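Long-range contacts in DNA polymerase III subunit beta (Deinococcus radiodurans, PDB 4TRT), which probably tethers DNA polymerases and other proteins to DNA as a ring-shaped, head-to-tail homodimer that confers processivity: residues E19-S24 / G47-I52; N28-A33 / N67-A72. One frame throughout, in Å; residues are numbered along the deposited sequence.

Contact 1: residues E19-S24 / G47-I52; sequences ERVIPS and GTNLEI
In the N-terminal domain of the clamp, V21, which ends helix 8-21, and I22 and P23 just after it pack against G47, T48, N49 and I52 where strand 42-48 turns into strand 52-59. V21 and I52 form the apolar part. CG1 of V21, anti to the backbone N (chi1 173°), lies beside both CG1 and CD1 of I52, while V21 CG2 stands 3.8 Å from I52 CD1; the two branched side chains cross obliquely. E198 of helix 193-202 touches both of them, so a neighbouring domain covers this spot. I22 sends its CD1 onto G47, 3.9 Å from the CA, and because glycine carries no side chain the isoleucine tip can rest directly on the strand backbone. P23, whose ring has no N-H to satisfy, lays CD 3.5 Å from T48 O and against CB of N49, the proline and asparagine side chains crossing at about a right angle.

The turn is a beta-hairpin connection shaped by its own polar side chains. N49 OD1 accepts from I52 N (2.8 Å, nearly straight at 171°) and from E51 N, tilted further from the carbonyl plane; the bond from E51 N makes an Asx turn and that from I52 N the wider Asx motif, a double grip that holds the amide in place. T48 OG1 accepts from L50 N at 2.9 Å in an ST turn and is also hydrogen-bonded to D53. No direct hydrogen bond joins helix end and turn. Instead a water donates to V21 O and accepts from N49 ND2 at 2.8 Å, while N49 CB lies 3.2 Å from V21 O.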
loop_
_atom_site.group_PDB
_atom_site.type_symbol
_atom_site.label_atom_id
_atom_site.label_comp_id
_atom_site.label_asym_id
_atom_site.label_seq_id
_atom_site.Cartn_x
_atom_site.Cartn_y
_atom_site.Cartn_z
ATOM N N GLU A 19 6.114 -3.348 18.339
ATOM C CA GLU A 19 4.909 -2.620 17.969
ATOM C C GLU A 19 3.954 -3.444 17.100
ATOM O O GLU A 19 2.754 -3.183 17.094
ATOM C CB GLU A 19 5.236 -1.273 17.314
ATOM C CG GLU A 19 5.495 -1.304 15.827
ATOM C CD GLU A 19 5.697 0.083 15.236
ATOM O OE1 GLU A 19 6.523 0.210 14.319
ATOM O OE2 GLU A 19 5.036 1.048 15.665
ATOM N N ARG A 20 4.464 -4.440 16.386
ATOM C CA ARG A 20 3.571 -5.322 15.634
ATOM C C ARG A 20 2.810 -6.316 16.526
ATOM O O ARG A 20 1.736 -6.743 16.147
ATOM C CB ARG A 20 4.280 -6.041 14.483
ATOM C CG ARG A 20 4.445 -5.163 13.243
ATOM C CD ARG A 20 5.207 -5.907 12.168
ATOM N NE ARG A 20 6.429 -6.509 12.710
ATOM C CZ ARG A 20 7.276 -7.258 12.013
ATOM N NH1 ARG A 20 7.081 -7.472 10.715
ATOM N NH2 ARG A 20 8.336 -7.779 12.621
ATOM N N VAL A 21 3.351 -6.641 17.703
ATOM C CA VAL A 21 2.699 -7.529 18.689
ATOM C C VAL A 21 1.793 -6.767 19.667
ATOM O O VAL A 21 0.627 -7.132 19.877
ATOM C CB VAL A 21 3.766 -8.304 19.489
ATOM C CG1 VAL A 21 3.144 -9.093 20.637
ATOM C CG2 VAL A 21 4.547 -9.222 18.561
ATOM N N ILE A 22 2.331 -5.708 20.272
ATOM C CA ILE A 22 1.583 -4.930 21.255
ATOM C C ILE A 22 0.390 -4.274 20.553
ATOM O O ILE A 22 0.568 -3.653 19.497
ATOM C CB ILE A 22 2.487 -3.877 21.941
ATOM C CG1 ILE A 22 3.624 -4.575 22.680
ATOM C CG2 ILE A 22 1.684 -3.018 22.907
ATOM C CD1 ILE A 22 4.702 -3.677 23.258
ATOM N N PRO A 23 -0.832 -4.404 21.124
ATOM C CA PRO A 23 -1.986 -3.705 20.547
ATOM C C PRO A 23 -1.864 -2.189 20.621
ATOM O O PRO A 23 -1.271 -1.657 21.563
ATOM C CB PRO A 23 -3.184 -4.197 21.404
ATOM C CG PRO A 23 -2.701 -5.409 22.117
ATOM C CD PRO A 23 -1.214 -5.263 22.263
ATOM N N SER A 24 -2.390 -1.495 19.617
ATOM C CA SER A 24 -2.411 -0.030 19.625
ATOM C C SER A 24 -3.637 0.501 20.372
ATOM O O SER A 24 -3.641 1.643 20.798
ATOM C CB SER A 24 -2.390 0.521 18.189
ATOM O OG SER A 24 -3.412 -0.097 17.416
ATOM N N GLY A 47 6.641 -6.857 25.776
ATOM C CA GLY A 47 5.194 -6.651 25.773
ATOM C C GLY A 47 4.412 -7.916 25.453
ATOM O O GLY A 47 4.989 -8.987 25.225
ATOM N N THR A 48 3.088 -7.797 25.451
ATOM C CA THR A 48 2.225 -8.935 25.218
ATOM C C THR A 48 0.990 -8.491 24.446
ATOM O O THR A 48 0.627 -7.313 24.477
ATOM C CB THR A 48 1.802 -9.592 26.545
ATOM O OG1 THR A 48 1.074 -10.800 26.292
ATOM C CG2 THR A 48 0.912 -8.643 27.352
ATOM N N ASN A 49 0.372 -9.435 23.737
ATOM C CA ASN A 49 -0.991 -9.240 23.218
ATOM C C ASN A 49 -1.946 -10.272 23.811
ATOM O O ASN A 49 -3.023 -10.526 23.274
ATOM C CB ASN A 49 -1.026 -9.266 21.687
ATOM C CG ASN A 49 -0.686 -10.617 21.107
ATOM O OD1 ASN A 49 -0.532 -11.612 21.824
ATOM N ND2 ASN A 49 -0.582 -10.669 19.784
ATOM N N LEU A 50 -1.506 -10.887 24.903
ATOM C CA LEU A 50 -2.242 -11.905 25.640
ATOM C C LEU A 50 -2.179 -13.292 24.988
ATOM O O LEU A 50 -2.419 -14.276 25.665
ATOM C CB LEU A 50 -3.699 -11.475 25.914
ATOM C CG LEU A 50 -3.885 -10.090 26.549
ATOM C CD1 LEU A 50 -5.354 -9.800 26.823
ATOM C CD2 LEU A 50 -3.084 -9.936 27.831
ATOM N N GLU A 51 -1.848 -13.389 23.701
ATOM C CA GLU A 51 -1.615 -14.719 23.080
ATOM C C GLU A 51 -0.130 -15.033 22.990
ATOM O O GLU A 51 0.273 -16.180 23.132
ATOM C CB GLU A 51 -2.258 -14.809 21.694
ATOM C CG GLU A 51 -3.768 -14.623 21.705
ATOM C CD GLU A 51 -4.485 -15.611 22.618
ATOM O OE1 GLU A 51 -4.067 -16.798 22.713
ATOM O OE2 GLU A 51 -5.470 -15.198 23.269
ATOM N N ILE A 52 0.678 -14.015 22.742
ATOM C CA ILE A 52 2.126 -14.186 22.832
ATOM C C ILE A 52 2.756 -13.109 23.701
ATOM O O ILE A 52 2.198 -12.041 23.857
ATOM C CB ILE A 52 2.812 -14.261 21.443
ATOM C CG1 ILE A 52 2.775 -12.927 20.702
ATOM C CG2 ILE A 52 2.206 -15.368 20.592
ATOM C CD1 ILE A 52 3.858 -12.808 19.645
HETATM O O HOH W 1 -0.923 -8.564 18.032
#

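Contact 2: residues N28-A33 / N67-A72; sequences NPLLTA and NFVVPA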
loop_
_atom_site.group_PDB
_atom_site.type_symbol
_atom_site.label_atom_id
_atom_site.label_comp_id
_atom_site.label_asym_id
_atom_site.label_seq_id
_atom_site.Cartn_x
_atom_site.Cartn_y
_atom_site.Cartn_z
ATOM N N ASN A 28 -7.919 -2.229 28.283
ATOM C CA ASN A 28 -6.869 -2.363 29.295
ATOM C C ASN A 28 -5.793 -1.305 29.062
ATOM O O ASN A 28 -5.037 -1.391 28.091
ATOM C CB ASN A 28 -6.262 -3.778 29.214
ATOM C CG ASN A 28 -5.178 -4.031 30.249
ATOM O OD1 ASN A 28 -4.625 -3.109 30.828
ATOM N ND2 ASN A 28 -4.857 -5.305 30.467
ATOM N N PRO A 29 -5.684 -0.325 29.972
ATOM C CA PRO A 29 -4.797 0.807 29.699
ATOM C C PRO A 29 -3.309 0.452 29.614
ATOM O O PRO A 29 -2.555 1.194 29.024
ATOM C CB PRO A 29 -5.064 1.766 30.873
ATOM C CG PRO A 29 -5.587 0.907 31.965
ATOM C CD PRO A 29 -6.292 -0.252 31.316
ATOM N N LEU A 30 -2.901 -0.677 30.190
ATOM C CA LEU A 30 -1.494 -1.083 30.203
ATOM C C LEU A 30 -1.135 -2.050 29.086
ATOM O O LEU A 30 0.036 -2.246 28.807
ATOM C CB LEU A 30 -1.132 -1.709 31.559
ATOM C CG LEU A 30 -0.695 -0.713 32.633
ATOM C CD1 LEU A 30 -0.600 -1.412 33.977
ATOM C CD2 LEU A 30 0.636 -0.058 32.242
ATOM N N LEU A 31 -2.131 -2.664 28.453
ATOM C CA LEU A 31 -1.870 -3.669 27.424
ATOM C C LEU A 31 -1.175 -3.049 26.193
ATOM O O LEU A 31 -0.425 -3.727 25.499
ATOM C CB LEU A 31 -3.160 -4.373 27.031
ATOM C CG LEU A 31 -3.017 -5.556 26.069
ATOM C CD1 LEU A 31 -2.033 -6.598 26.585
ATOM C CD2 LEU A 31 -4.391 -6.182 25.825
ATOM N N THR A 32 -1.400 -1.755 25.979
ATOM C CA THR A 32 -0.802 -1.018 24.875
ATOM C C THR A 32 0.602 -0.494 25.213
ATOM O O THR A 32 1.224 0.158 24.377
ATOM C CB THR A 32 -1.705 0.170 24.481
ATOM O OG1 THR A 32 -2.011 0.930 25.647
ATOM C CG2 THR A 32 -2.999 -0.321 23.888
ATOM N N ALA A 33 1.083 -0.763 26.429
ATOM C CA ALA A 33 2.384 -0.285 26.873
ATOM C C ALA A 33 3.532 -1.206 26.450
ATOM O O ALA A 33 3.358 -2.416 26.257
ATOM C CB ALA A 33 2.407 -0.112 28.376
ATOM N N ASN A 67 13.444 0.651 35.532
ATOM C CA ASN A 67 12.457 0.130 34.586
ATOM C C ASN A 67 11.289 1.095 34.448
ATOM O O ASN A 67 10.993 1.847 35.370
ATOM C CB ASN A 67 11.939 -1.228 35.037
ATOM C CG ASN A 67 13.040 -2.249 35.235
ATOM O OD1 ASN A 67 14.080 -2.205 34.584
ATOM N ND2 ASN A 67 12.810 -3.177 36.139
ATOM N N PHE A 68 10.633 1.074 33.297
ATOM C CA PHE A 68 9.492 1.953 33.053
ATOM C C PHE A 68 8.615 1.395 31.949
ATOM O O PHE A 68 9.037 0.497 31.220
ATOM C CB PHE A 68 9.967 3.379 32.683
ATOM C CG PHE A 68 10.813 3.446 31.450
ATOM C CD1 PHE A 68 12.195 3.296 31.527
ATOM C CD2 PHE A 68 10.246 3.679 30.210
ATOM C CE1 PHE A 68 12.982 3.375 30.389
ATOM C CE2 PHE A 68 11.025 3.747 29.062
ATOM C CZ PHE A 68 12.404 3.591 29.153
ATOM N N VAL A 69 7.404 1.945 31.832
ATOM C CA VAL A 69 6.518 1.674 30.711
ATOM C C VAL A 69 6.165 2.969 29.967
ATOM O O VAL A 69 6.053 4.039 30.561
ATOM C CB VAL A 69 5.226 0.939 31.135
ATOM C CG1 VAL A 69 5.550 -0.432 31.742
ATOM C CG2 VAL A 69 4.387 1.784 32.091
ATOM N N VAL A 70 6.009 2.851 28.657
ATOM C CA VAL A 70 5.592 3.946 27.797
ATOM C C VAL A 70 4.664 3.364 26.720
ATOM O O VAL A 70 4.742 2.169 26.425
ATOM C CB VAL A 70 6.790 4.645 27.104
ATOM C CG1 VAL A 70 7.494 5.626 28.031
ATOM C CG2 VAL A 70 7.760 3.608 26.540
ATOM N N PRO A 71 3.775 4.190 26.140
ATOM C CA PRO A 71 2.935 3.699 25.037
ATOM C C PRO A 71 3.820 3.220 23.872
ATOM O O PRO A 71 4.660 3.986 23.375
ATOM C CB PRO A 71 2.099 4.922 24.635
ATOM C CG PRO A 71 2.237 5.901 25.751
ATOM C CD PRO A 71 3.564 5.626 26.398
ATOM N N ALA A 72 3.642 1.964 23.469
ATOM C CA ALA A 72 4.556 1.311 22.550
ATOM C C ALA A 72 4.593 1.956 21.166
ATOM O O ALA A 72 5.675 2.155 20.614
ATOM C CB ALA A 72 4.225 -0.173 22.433
#
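A33 and A72 belong to the close-fitting side of this contact, L30 and V69 to the looser one. On the close side A72 N donates to T32 O at 3.2 Å, almost straight (173°) and in the plane of the carbonyl. A72 points its CB at the loop, and a methyl is small enough to lie 3.6 Å from T32 O. A33 CA comes within 3.4 Å of V70 O in a CA-H...O contact, and A33, also small, keeps its CB alongside that oxygen.

A33 and P71 are an antiparallel non-hydrogen-bonded pair, their CA atoms 4.4 Å apart, where strand 33-38 runs beside the edge strand 68-71. P71 is also the N-cap residue of helix 72-81; the bond from its CA to its CB points away from the loop, and its lack of an N-H suits a pair that needs no hydrogen bond from it.

Further out, A33 CB meets V69 CB at 4.1 Å. CG2 of V69, set between the backbone N and the carbonyl carbon, is the branch that L30 CD2 only just reaches, at 4.2 Å, the two side chains crossing at about a right angle. V69 is buried, with I112 also against it, whereas L30 is partly exposed and N28 and P29 before it are open to solvent. That outer loop holds its own shape: A33 N bonds to L30 O across a type I turn, and N28 OD1 accepts from L30 N in an Asx turn.

In the fold
The two contacts lie about 11 Å apart, centre to centre, within the N-terminal domain. Their segments alternate along the chain: 19-24, 28-33, 47-52, then 67-72, so the loop after helix 8-21 is held at successive points. Both reach one antiparallel sheet, whose order begins 68-71, 33-38, 42-48, 52-59 and continues into strand 224-229 of the central domain. Contact 2 sits at the edge of that sheet, contact 1 nearer the domain junction. They also touch: I22 CD1 packs on A33 O, and P23 O meets T32 CG2. The first domain is thereby knit from its sheet edge towards its neighbour in the clamp's arc.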